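Local coordinates for probable conserved lipoprotein LpqI (Mycobacterium tuberculosis H37Rv, PDB 6GFV), which removes terminal beta-1,4-linked N-acetylglucosamine from peptidoglycan fragments as a family 3 glycoside hydrolase, a step in the recycling of the mycobacterial cell wall, at residues V226-V231 and A274-R279; G236-S241 and V286-Q291; F280-A285 and T302-A307. All coordinates share one frame; numbering follows the deposited sequence.

Interaction 1: V226-V231 and A274-R279; sequences VGHLQV and AAISDR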
ATOM      1  N   VAL A 226       5.560   2.075  -2.729  1.00 10.71           N
ATOM      2  CA  VAL A 226       6.951   2.265  -3.159  1.00 11.01           C
ATOM      3  C   VAL A 226       7.773   1.039  -2.771  1.00 11.47           C
ATOM      4  O   VAL A 226       7.780   0.658  -1.623  1.00 11.68           O
ATOM      5  CB  VAL A 226       7.564   3.536  -2.528  1.00 11.12           C
ATOM      6  CG1 VAL A 226       8.983   3.782  -3.038  1.00 11.49           C
ATOM      7  CG2 VAL A 226       6.678   4.771  -2.810  1.00 10.80           C
ATOM      8  N   GLY A 227       8.420   0.407  -3.743  1.00 11.73           N
ATOM      9  CA  GLY A 227       9.231  -0.774  -3.503  1.00 12.32           C
ATOM     10  C   GLY A 227      10.572  -0.533  -2.817  1.00 12.85           C
ATOM     11  O   GLY A 227      11.019   0.609  -2.668  1.00 12.78           O
ATOM     12  N   HIS A 228      11.186  -1.627  -2.381  1.00 13.48           N
ATOM     13  CA  HIS A 228      12.478  -1.626  -1.728  1.00 14.18           C
ATOM     14  C   HIS A 228      13.566  -1.666  -2.796  1.00 14.91           C
ATOM     15  O   HIS A 228      14.315  -2.650  -2.891  1.00 15.40           O
ATOM     16  CB  HIS A 228      12.636  -2.844  -0.802  1.00 14.83           C
ATOM     17  CG  HIS A 228      11.565  -2.994   0.232  1.00 14.55           C
ATOM     18  ND1 HIS A 228      10.958  -1.923   0.844  1.00 14.04           N
ATOM     19  CD2 HIS A 228      11.016  -4.105   0.786  1.00 14.84           C
ATOM     20  CE1 HIS A 228      10.065  -2.362   1.715  1.00 16.78           C
ATOM     21  NE2 HIS A 228      10.084  -3.683   1.702  1.00 14.48           N
ATOM     22  N   LEU A 229      13.629  -0.611  -3.602  1.00 14.27           N
ATOM     23  CA  LEU A 229      14.393  -0.611  -4.838  1.00 14.64           C
ATOM     24  C   LEU A 229      15.478   0.468  -4.868  1.00 14.93           C
ATOM     25  O   LEU A 229      15.177   1.647  -4.731  1.00 14.46           O
ATOM     26  CB  LEU A 229      13.446  -0.414  -6.021  1.00 14.09           C
ATOM     27  CG  LEU A 229      12.374  -1.469  -6.276  1.00 13.89           C
ATOM     28  CD1 LEU A 229      11.363  -0.973  -7.271  1.00 13.33           C
ATOM     29  CD2 LEU A 229      13.007  -2.761  -6.767  1.00 14.70           C
ATOM     30  N   GLN A 230      16.726   0.049  -5.047  1.00 15.80           N
ATOM     31  CA  GLN A 230      17.843   0.964  -5.230  1.00 16.24           C
ATOM     32  C   GLN A 230      17.869   1.462  -6.677  1.00 16.17           C
ATOM     33  O   GLN A 230      17.839   0.684  -7.619  1.00 16.45           O
ATOM     34  CB  GLN A 230      19.159   0.279  -4.851  1.00 17.33           C
ATOM     35  CG  GLN A 230      19.263  -0.132  -3.396  1.00 17.59           C
ATOM     36  CD  GLN A 230      20.410  -1.088  -3.140  1.00 18.79           C
ATOM     37  OE1 GLN A 230      21.549  -0.832  -3.527  1.00 20.02           O
ATOM     38  NE2 GLN A 230      20.111  -2.209  -2.508  1.00 21.38           N
ATOM     39  N   VAL A 231      17.898   2.774  -6.852  1.00 15.88           N
ATOM     40  CA  VAL A 231      17.771   3.359  -8.178  1.00 15.81           C
ATOM     41  C   VAL A 231      18.955   4.276  -8.510  1.00 16.44           C
ATOM     42  O   VAL A 231      19.111   5.336  -7.909  1.00 16.31           O
ATOM     43  CB  VAL A 231      16.468   4.158  -8.292  1.00 14.92           C
ATOM     44  CG1 VAL A 231      16.311   4.728  -9.700  1.00 14.97           C
ATOM     45  CG2 VAL A 231      15.257   3.295  -7.877  1.00 14.33           C
ATOM     46  N   ALA A 274      13.692  -9.253   3.354  1.00 26.58           N
ATOM     47  CA  ALA A 274      15.115  -9.172   3.666  1.00 24.86           C
ATOM     48  C   ALA A 274      15.794  -7.924   3.115  1.00 25.91           C
ATOM     49  O   ALA A 274      16.815  -7.500   3.645  1.00 23.56           O
ATOM     50  CB  ALA A 274      15.829 -10.403   3.154  1.00 27.89           C
ATOM     51  N   ALA A 275      15.243  -7.331   2.060  1.00 30.45           N
ATOM     52  CA  ALA A 275      15.849  -6.124   1.491  1.00 27.57           C
ATOM     53  C   ALA A 275      15.879  -4.999   2.526  1.00 25.68           C
ATOM     54  O   ALA A 275      16.721  -4.108   2.466  1.00 24.25           O
ATOM     55  CB  ALA A 275      15.112  -5.687   0.244  1.00 24.48           C
ATOM     56  N   ILE A 276      14.954  -5.061   3.476  1.00 26.38           N
ATOM     57  CA  ILE A 276      14.907  -4.124   4.581  1.00 26.27           C
ATOM     58  C   ILE A 276      15.479  -4.743   5.850  1.00 26.54           C
ATOM     59  O   ILE A 276      16.312  -4.130   6.519  1.00 26.04           O
ATOM     60  CB  ILE A 276      13.464  -3.654   4.861  1.00 28.55           C
ATOM     61  CG1 ILE A 276      12.901  -2.903   3.656  1.00 26.46           C
ATOM     62  CG2 ILE A 276      13.416  -2.766   6.086  1.00 32.40           C
ATOM     63  CD1 ILE A 276      13.804  -1.783   3.147  1.00 23.33           C
ATOM     64  N   SER A 277      15.047  -5.961   6.172  1.00 24.50           N
ATOM     65  CA  SER A 277      15.375  -6.551   7.468  1.00 26.96           C
ATOM     66  C   SER A 277      16.839  -7.014   7.569  1.00 31.62           C
ATOM     67  O   SER A 277      17.324  -7.286   8.662  1.00 29.60           O
ATOM     68  CB  SER A 277      14.421  -7.716   7.793  1.00 25.38           C
ATOM     69  OG  SER A 277      14.327  -8.662   6.742  1.00 20.93           O
ATOM     70  N   ASP A 278      17.546  -7.089   6.445  1.00 37.50           N
ATOM     71  CA  ASP A 278      18.983  -7.349   6.490  1.00 43.56           C
ATOM     72  C   ASP A 278      19.744  -6.163   7.061  1.00 47.11           C
ATOM     73  O   ASP A 278      20.844  -6.322   7.586  1.00 49.96           O
ATOM     74  CB  ASP A 278      19.536  -7.665   5.102  1.00 45.47           C
ATOM     75  CG  ASP A 278      19.257  -9.085   4.672  1.00 46.75           C
ATOM     76  OD1 ASP A 278      18.716  -9.859   5.491  1.00 46.91           O
ATOM     77  OD2 ASP A 278      19.587  -9.426   3.515  1.00 45.33           O
ATOM     78  N   ARG A 279      19.167  -4.972   6.951  1.00 46.31           N
ATOM     79  CA  ARG A 279      19.885  -3.760   7.326  1.00 47.94           C
ATOM     80  C   ARG A 279      19.198  -2.986   8.461  1.00 43.58           C
ATOM     81  O   ARG A 279      19.867  -2.273   9.204  1.00 45.52           O
ATOM     82  CB  ARG A 279      20.064  -2.856   6.095  1.00 50.70           C
ATOM     83  CG  ARG A 279      20.907  -1.598   6.310  1.00 55.21           C
ATOM     84  CD  ARG A 279      21.309  -0.925   4.972  1.00 60.15           C
ATOM     85  NE  ARG A 279      21.276  -1.828   3.818  1.00 56.91           N
ATOM     86  CZ  ARG A 279      20.938  -1.455   2.582  1.00 53.22           C
ATOM     87  NH1 ARG A 279      20.596  -0.198   2.337  1.00 46.83           N
ATOM     88  NH2 ARG A 279      20.930  -2.335   1.586  1.00 54.70           N
TER

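Interaction 2: G236-S241 and V286-Q291; sequences GSEPAS and VLRTLQ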
ATOM      1  N   GLY A 236      20.807   6.106  -4.674  1.00 17.20           N
ATOM      2  CA  GLY A 236      22.084   5.545  -4.272  1.00 18.19           C
ATOM      3  C   GLY A 236      21.932   4.097  -3.832  1.00 18.35           C
ATOM      4  O   GLY A 236      21.367   3.283  -4.553  1.00 18.08           O
ATOM      5  N   SER A 237      22.432   3.783  -2.647  1.00 18.89           N
ATOM      6  CA  SER A 237      22.299   2.437  -2.102  1.00 19.18           C
ATOM      7  C   SER A 237      21.125   2.293  -1.117  1.00 26.81           C
ATOM      8  O   SER A 237      21.027   1.298  -0.400  1.00 24.40           O
ATOM      9  CB  SER A 237      23.593   2.029  -1.417  1.00 20.42           C
ATOM     10  OG  SER A 237      23.966   3.012  -0.478  1.00 22.77           O
ATOM     11  N   GLU A 238      20.243   3.282  -1.074  1.00 19.64           N
ATOM     12  CA  GLU A 238      19.073   3.216  -0.204  1.00 19.03           C
ATOM     13  C   GLU A 238      17.858   2.728  -0.987  1.00 18.08           C
ATOM     14  O   GLU A 238      17.667   3.129  -2.124  1.00 17.71           O
ATOM     15  CB  GLU A 238      18.782   4.576   0.419  1.00 18.91           C
ATOM     16  CG  GLU A 238      19.901   5.125   1.305  1.00 35.44           C
ATOM     17  CD  GLU A 238      20.229   4.228   2.490  1.00 36.04           C
ATOM     18  OE1 GLU A 238      19.307   3.591   3.033  1.00 36.54           O
ATOM     19  OE2 GLU A 238      21.407   4.165   2.891  1.00 37.78           O
ATOM     20  N   PRO A 239      17.044   1.837  -0.385  1.00 17.76           N
ATOM     21  CA  PRO A 239      15.808   1.436  -1.066  1.00 16.89           C
ATOM     22  C   PRO A 239      14.866   2.635  -1.210  1.00 16.18           C
ATOM     23  O   PRO A 239      14.860   3.507  -0.353  1.00 16.29           O
ATOM     24  CB  PRO A 239      15.223   0.359  -0.140  1.00 16.86           C
ATOM     25  CG  PRO A 239      15.818   0.624   1.189  1.00 17.49           C
ATOM     26  CD  PRO A 239      17.198   1.175   0.919  1.00 18.25           C
ATOM     27  N   ALA A 240      14.111   2.678  -2.300  1.00 15.57           N
ATOM     28  CA  ALA A 240      13.200   3.788  -2.595  1.00 14.98           C
ATOM     29  C   ALA A 240      12.189   4.077  -1.468  1.00 14.59           C
ATOM     30  O   ALA A 240      11.868   5.233  -1.198  1.00 14.47           O
ATOM     31  CB  ALA A 240      12.465   3.507  -3.898  1.00 14.46           C
ATOM     32  N   SER A 241      11.712   3.020  -0.809  1.00 14.47           N
ATOM     33  CA  SER A 241      10.704   3.136   0.244  1.00 14.13           C
ATOM     34  C   SER A 241      11.234   3.903   1.450  1.00 14.63           C
ATOM     35  O   SER A 241      10.467   4.403   2.262  1.00 14.41           O
ATOM     36  CB  SER A 241      10.220   1.743   0.680  1.00 14.05           C
ATOM     37  OG  SER A 241      11.295   0.925   1.091  1.00 14.77           O
ATOM     38  N   VAL A 286      10.410   1.810  10.171  1.00 17.14           N
ATOM     39  CA  VAL A 286       9.198   2.607  10.199  1.00 16.41           C
ATOM     40  C   VAL A 286       9.546   4.092  10.260  1.00 16.58           C
ATOM     41  O   VAL A 286       8.985   4.891   9.511  1.00 15.97           O
ATOM     42  CB  VAL A 286       8.281   2.214  11.392  1.00 16.45           C
ATOM     43  CG1 VAL A 286       7.192   3.259  11.609  1.00 15.93           C
ATOM     44  CG2 VAL A 286       7.672   0.852  11.159  1.00 16.13           C
ATOM     45  N   LEU A 287      10.476   4.456  11.141  1.00 17.51           N
ATOM     46  CA  LEU A 287      10.936   5.840  11.248  1.00 17.85           C
ATOM     47  C   LEU A 287      11.465   6.365   9.901  1.00 17.58           C
ATOM     48  O   LEU A 287      11.129   7.453   9.492  1.00 17.29           O
ATOM     49  CB  LEU A 287      12.017   5.972  12.330  1.00 19.04           C
ATOM     50  CG  LEU A 287      12.653   7.355  12.556  1.00 19.64           C
ATOM     51  CD1 LEU A 287      11.617   8.435  12.752  1.00 19.21           C
ATOM     52  CD2 LEU A 287      13.599   7.329  13.753  1.00 20.88           C
ATOM     53  N   ARG A 288      12.289   5.573   9.228  1.00 17.74           N
ATOM     54  CA  ARG A 288      12.865   5.961   7.947  1.00 17.57           C
ATOM     55  C   ARG A 288      11.815   6.219   6.880  1.00 18.81           C
ATOM     56  O   ARG A 288      11.908   7.202   6.153  1.00 16.42           O
ATOM     57  CB  ARG A 288      13.839   4.890   7.451  1.00 17.95           C
ATOM     58  CG  ARG A 288      15.196   4.917   8.139  1.00 19.10           C
ATOM     59  CD  ARG A 288      16.062   6.061   7.641  1.00 23.87           C
ATOM     60  NE  ARG A 288      16.226   6.047   6.188  1.00 22.54           N
ATOM     61  CZ  ARG A 288      17.222   5.435   5.551  1.00 24.91           C
ATOM     62  NH1 ARG A 288      18.158   4.778   6.231  1.00 22.98           N
ATOM     63  NH2 ARG A 288      17.288   5.483   4.231  1.00 26.28           N
ATOM     64  N   THR A 289      10.808   5.345   6.784  1.00 15.93           N
ATOM     65  CA  THR A 289       9.852   5.468   5.694  1.00 15.05           C
ATOM     66  C   THR A 289       8.944   6.678   5.928  1.00 14.73           C
ATOM     67  O   THR A 289       8.610   7.374   4.991  1.00 14.35           O
ATOM     68  CB  THR A 289       9.027   4.163   5.487  1.00 14.54           C
ATOM     69  OG1 THR A 289       8.439   4.166   4.183  1.00 13.87           O
ATOM     70  CG2 THR A 289       7.948   3.970   6.560  1.00 14.34           C
ATOM     71  N   LEU A 290       8.598   6.969   7.178  1.00 15.00           N
ATOM     72  CA  LEU A 290       7.860   8.194   7.485  1.00 14.88           C
ATOM     73  C   LEU A 290       8.735   9.440   7.291  1.00 15.42           C
ATOM     74  O   LEU A 290       8.245  10.493   6.889  1.00 15.25           O
ATOM     75  CB  LEU A 290       7.298   8.155   8.911  1.00 15.13           C
ATOM     76  CG  LEU A 290       6.228   7.085   9.165  1.00 14.59           C
ATOM     77  CD1 LEU A 290       5.677   7.169  10.583  1.00 14.91           C
ATOM     78  CD2 LEU A 290       5.113   7.191   8.152  1.00 13.74           C
ATOM     79  N   GLN A 291      10.030   9.316   7.565  1.00 16.16           N
ATOM     80  CA  GLN A 291      10.953  10.408   7.283  1.00 16.73           C
ATOM     81  C   GLN A 291      11.017  10.693   5.775  1.00 20.08           C
ATOM     82  O   GLN A 291      11.185  11.844   5.358  1.00 16.50           O
ATOM     83  CB  GLN A 291      12.340  10.093   7.847  1.00 17.65           C
ATOM     84  CG  GLN A 291      12.470  10.348   9.356  1.00 18.39           C
ATOM     85  CD  GLN A 291      13.821   9.962   9.903  1.00 19.38           C
ATOM     86  OE1 GLN A 291      14.406   8.979   9.477  1.00 19.42           O
ATOM     87  NE2 GLN A 291      14.320  10.732  10.863  1.00 20.28           N
TER
HETATM   88  O   HOH W   1      21.162   4.308   5.661  1.00 28.54           O

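Interaction 3: F280-A285 and T302-A307; sequences FGVSEA and TKEVPA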
ATOM      1  N   PHE A 280      17.881  -3.137   8.611  1.00 37.32           N
ATOM      2  CA  PHE A 280      17.137  -2.386   9.631  1.00 34.15           C
ATOM      3  C   PHE A 280      16.193  -3.248  10.475  1.00 34.49           C
ATOM      4  O   PHE A 280      15.531  -4.138   9.950  1.00 37.46           O
ATOM      5  CB  PHE A 280      16.320  -1.262   8.977  1.00 32.94           C
ATOM      6  CG  PHE A 280      17.132  -0.348   8.104  1.00 33.08           C
ATOM      7  CD1 PHE A 280      17.811   0.731   8.643  1.00 38.61           C
ATOM      8  CD2 PHE A 280      17.203  -0.558   6.739  1.00 29.65           C
ATOM      9  CE1 PHE A 280      18.566   1.578   7.837  1.00 37.30           C
ATOM     10  CE2 PHE A 280      17.959   0.284   5.932  1.00 33.71           C
ATOM     11  CZ  PHE A 280      18.636   1.354   6.483  1.00 34.01           C
ATOM     12  N   GLY A 281      16.130  -2.975  11.778  1.00 30.62           N
ATOM     13  CA  GLY A 281      15.088  -3.526  12.629  1.00 27.54           C
ATOM     14  C   GLY A 281      13.783  -2.785  12.386  1.00 21.35           C
ATOM     15  O   GLY A 281      13.794  -1.712  11.795  1.00 20.59           O
ATOM     16  N   VAL A 282      12.658  -3.323  12.853  1.00 21.87           N
ATOM     17  CA  VAL A 282      11.361  -2.793  12.427  1.00 19.53           C
ATOM     18  C   VAL A 282      11.116  -1.341  12.838  1.00 21.78           C
ATOM     19  O   VAL A 282      10.725  -0.530  12.001  1.00 18.47           O
ATOM     20  CB  VAL A 282      10.186  -3.652  12.933  1.00 19.25           C
ATOM     21  CG1 VAL A 282       8.856  -2.954  12.636  1.00 18.12           C
ATOM     22  CG2 VAL A 282      10.206  -5.004  12.251  1.00 19.30           C
ATOM     23  N   SER A 283      11.354  -0.989  14.095  1.00 20.04           N
ATOM     24  CA  SER A 283      11.066   0.390  14.498  1.00 23.86           C
ATOM     25  C   SER A 283      11.959   1.443  13.801  1.00 21.61           C
ATOM     26  O   SER A 283      11.547   2.596  13.627  1.00 19.47           O
ATOM     27  CB  SER A 283      11.165   0.529  16.017  1.00 25.93           C
ATOM     28  OG  SER A 283      12.474   0.283  16.469  1.00 32.59           O
ATOM     29  N   GLU A 284      13.164   1.054  13.391  1.00 20.54           N
ATOM     30  CA  GLU A 284      14.029   1.962  12.644  1.00 20.63           C
ATOM     31  C   GLU A 284      13.563   2.090  11.196  1.00 22.61           C
ATOM     32  O   GLU A 284      13.687   3.155  10.578  1.00 23.28           O
ATOM     33  CB  GLU A 284      15.487   1.499  12.681  1.00 21.72           C
ATOM     34  CG  GLU A 284      16.125   1.541  14.078  1.00 35.82           C
ATOM     35  CD  GLU A 284      16.183   2.940  14.699  1.00 34.74           C
ATOM     36  OE1 GLU A 284      16.270   3.942  13.956  1.00 28.70           O
ATOM     37  OE2 GLU A 284      16.155   3.037  15.947  1.00 37.16           O
ATOM     38  N   ALA A 285      13.035   1.005  10.649  1.00 19.06           N
ATOM     39  CA  ALA A 285      12.538   1.031   9.283  1.00 18.12           C
ATOM     40  C   ALA A 285      11.295   1.916   9.181  1.00 17.23           C
ATOM     41  O   ALA A 285      11.152   2.684   8.234  1.00 16.70           O
ATOM     42  CB  ALA A 285      12.248  -0.366   8.795  1.00 17.93           C
ATOM     43  N   THR A 302       2.038  -7.985  14.502  1.00 16.85           N
ATOM     44  CA  THR A 302       1.603  -6.977  15.466  1.00 16.78           C
ATOM     45  C   THR A 302       2.574  -6.733  16.621  1.00 17.80           C
ATOM     46  O   THR A 302       2.513  -5.702  17.265  1.00 17.81           O
ATOM     47  CB  THR A 302       0.239  -7.346  16.104  1.00 16.60           C
ATOM     48  OG1 THR A 302       0.345  -8.600  16.785  1.00 17.45           O
ATOM     49  CG2 THR A 302      -0.841  -7.439  15.056  1.00 15.63           C
ATOM     50  N   LYS A 303       3.444  -7.695  16.907  1.00 18.73           N
ATOM     51  CA  LYS A 303       4.197  -7.657  18.163  1.00 22.31           C
ATOM     52  C   LYS A 303       5.119  -6.446  18.304  1.00 20.06           C
ATOM     53  O   LYS A 303       5.438  -6.046  19.412  1.00 20.81           O
ATOM     54  CB  LYS A 303       5.014  -8.945  18.338  1.00 20.93           C
ATOM     55  CG  LYS A 303       6.185  -9.087  17.393  1.00 21.10           C
ATOM     56  CD  LYS A 303       6.874 -10.427  17.563  1.00 25.73           C
ATOM     57  CE  LYS A 303       7.997 -10.576  16.561  1.00 23.63           C
ATOM     58  NZ  LYS A 303       7.478 -10.736  15.177  1.00 21.34           N
ATOM     59  N   GLU A 304       5.512  -5.846  17.185  1.00 19.42           N
ATOM     60  CA  GLU A 304       6.469  -4.745  17.213  1.00 22.38           C
ATOM     61  C   GLU A 304       5.842  -3.391  17.540  1.00 20.42           C
ATOM     62  O   GLU A 304       6.560  -2.430  17.783  1.00 20.52           O
ATOM     63  CB  GLU A 304       7.200  -4.652  15.876  1.00 19.29           C
ATOM     64  CG  GLU A 304       8.022  -5.875  15.522  1.00 19.95           C
ATOM     65  CD  GLU A 304       7.207  -6.976  14.871  1.00 19.47           C
ATOM     66  OE1 GLU A 304       5.970  -6.863  14.834  1.00 19.43           O
ATOM     67  OE2 GLU A 304       7.805  -7.959  14.398  1.00 20.63           O
ATOM     68  N   VAL A 305       4.513  -3.330  17.582  1.00 18.43           N
ATOM     69  CA  VAL A 305       3.803  -2.055  17.666  1.00 17.85           C
ATOM     70  C   VAL A 305       4.119  -1.199  18.897  1.00 18.62           C
ATOM     71  O   VAL A 305       4.372  -0.008  18.737  1.00 19.77           O
ATOM     72  CB  VAL A 305       2.273  -2.260  17.574  1.00 19.21           C
ATOM     73  CG1 VAL A 305       1.532  -0.997  17.959  1.00 17.93           C
ATOM     74  CG2 VAL A 305       1.886  -2.676  16.167  1.00 17.47           C
ATOM     75  N   PRO A 306       4.113  -1.776  20.118  1.00 19.49           N
ATOM     76  CA  PRO A 306       4.487  -0.932  21.267  1.00 23.06           C
ATOM     77  C   PRO A 306       5.893  -0.322  21.171  1.00 20.98           C
ATOM     78  O   PRO A 306       6.063   0.830  21.519  1.00 21.18           O
ATOM     79  CB  PRO A 306       4.407  -1.900  22.458  1.00 23.69           C
ATOM     80  CG  PRO A 306       4.426  -3.271  21.854  1.00 23.04           C
ATOM     81  CD  PRO A 306       3.706  -3.123  20.557  1.00 19.81           C
ATOM     82  N   ALA A 307       6.871  -1.081  20.692  1.00 21.34           N
ATOM     83  CA  ALA A 307       8.230  -0.569  20.535  1.00 21.99           C
ATOM     84  C   ALA A 307       8.312   0.518  19.459  1.00 21.16           C
ATOM     85  O   ALA A 307       9.005   1.516  19.632  1.00 21.60           O
ATOM     86  CB  ALA A 307       9.181  -1.695  20.210  1.00 22.57           C
TER

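Interaction 1: V226-V231 and A274-R279
The methylene CG1 of Ile276 sits squarely over the imidazole of His228, 3.4 Å from the ring centroid and only 5° off the ring normal, a CH-pi contact on one face of the ring. The CG1 carbon is nearly equidistant from all five ring atoms, with CE1 of His228 at 3.5 Å, whereas the terminal CD1 of Ile276 leans toward the ND1 side of the ring and lies 3.7 Å from His228 ND1. Two torsions bring this about. In Ile276, CG1 stands beside the backbone N and anti to the carbonyl carbon (chi1 -63°), which carries that branch back toward the histidine although the CB itself does not head there; CG2 is left anti to the backbone N. His228, at the centre of an inverse gamma turn where strand 223-230 is interrupted, likewise has CG beside its backbone N (chi1 -55°). The two side chains cross at about a right angle. Beside this CH-pi contact, the CB atoms of His228 and Ala275 meet at 3.9 Å, Ala275 lying obliquely to the ring.

Farther out, Gln230 extends its chain until NE2 comes within 4.2 Å of Arg279 NH2, near the plane of the guanidinium, with the amide turned almost perpendicular to it. This is a loose approach rather than a bond; Arg279 gives NH1 to Ser237 O instead.

The imidazole is gripped at both nitrogens, ND1 by Ser241 OG and NE2 by Asp269 O, and its side chain also touches Asp268, the probable nucleophile. The two bonds fix the ring's rotation and the methylene packs one face, consistent with a second-shell residue that shapes the surroundings of the catalytic aspartate.

Interaction 2: G236-S241 and V286-Q291
Arg288 reaches from helix 282-292 to Glu238, in the loop that follows strand 223-230, and binds its carboxylate both directly and through a water. From CB, which points toward the loop, the chain runs to CG beside the backbone N, and the bends at chi2 and chi3 then bring the guanidinium to the loop. CZ lies 3.8 Å from Glu238 OE1, with NH1 and NH2 carrying the contact. NH2 makes the direct bond, 3.0 Å to Glu238 OE1 with an N-H...O angle of 163°, and also donates to the backbone O of Leu242. NH1 donates to a water 3.1 Å away, and that water in turn donates to Glu238 OE2 at 2.8 Å. The carboxylate lies at the guanidinium edge, yet the two planes are 54° apart and OE1 is met from above its own carboxylate plane, so the pair does not form the coplanar two-bond bridge; the water completes the second arm. Phe280 packs against the arginine.

One residue on, Thr289 makes the other link. Its OG1 is anti to the backbone N (chi1 -161°) and donates to Ser241 O at 2.8 Å, tilted out of the carbonyl plane. This satisfies a buried backbone oxygen, while the hydroxyl of Ser241 turns to His228 ND1.

Consecutive helix residues thus hold two points of the loop, one by charge and one by a hydroxyl. In this family 3 glycoside hydrolase a helix of the TIM-barrel domain is in this way tied to the loop following strand 223-230, beside the probable active site: the Ser241 side chain is about 6 Å from that of Asp268, the probable nucleophile.

Interaction 3: F280-A285 and T302-A307
Two successive outer helices of the TIM-barrel domain, 282-292 and 305-317, meet here near their N-terminal ends, with strand 297-299 between them in the chain. Val282, in the first turn of its helix, lays its branched end across the aliphatic part of Glu304, the two side chains crossing at about a right angle. CG1 of Val282 touches Glu304 CB at 4.0 Å, and CG2 of Val282 lies just as far from Glu304 CG. With CG1 anti to the backbone N (chi1 172°), both methyl groups of the valine can share the Glu304 methylenes.

The glutamate bends at chi2 (84°), so that the methylenes rather than the carboxylate make the nearest approach to the valine. OE2 of Glu304 receives Lys303 NZ at 2.9 Å in a salt bridge, the lysine approaching from above the carboxylate plane, and OE1 is bonded to Thr301 OG1 and Trp299 NE1. Both oxygens are thus engaged. At the next residue, Ser283 CB sits 4.3 Å from the carbonyl oxygen of Ala307, a turn beyond Glu304.

Val282 also packs on Trp299 and Val308, and Glu284 bridges the same two helices by a salt bridge to Arg311. The chemistry divides Glu304 in two: its methylenes serve as a hydrophobic surface for Val282, while its charge is held by neighbours along its own part of the chain, leaving the Val282-Glu304 contact to van der Waals packing.

How the interactions relate
Interaction 1 is the buried contact of the three, interaction 2 is partly buried, and interaction 3 lies at the surface, away from the annotated sites. Interactions 1 and 2 form a continuous unit: their first segments are joined by Leu229 O to Ala240 N as well as by the histidine-serine bond, and their second segments lie on successive helices. Interactions 2 and 3 share helix 282-292, which meets the loop 236-241 through 286-291 and helix 305-317 through residues that include its first turn; Ile276 CG2 packs on Ala285 CB, joining interactions 1 and 3. The chemistry changes accordingly, from an apolar CH-pi contact on an imidazole, through charge and hydroxyl bonds, to methylene packing beside a carboxylate bonded by its own neighbours.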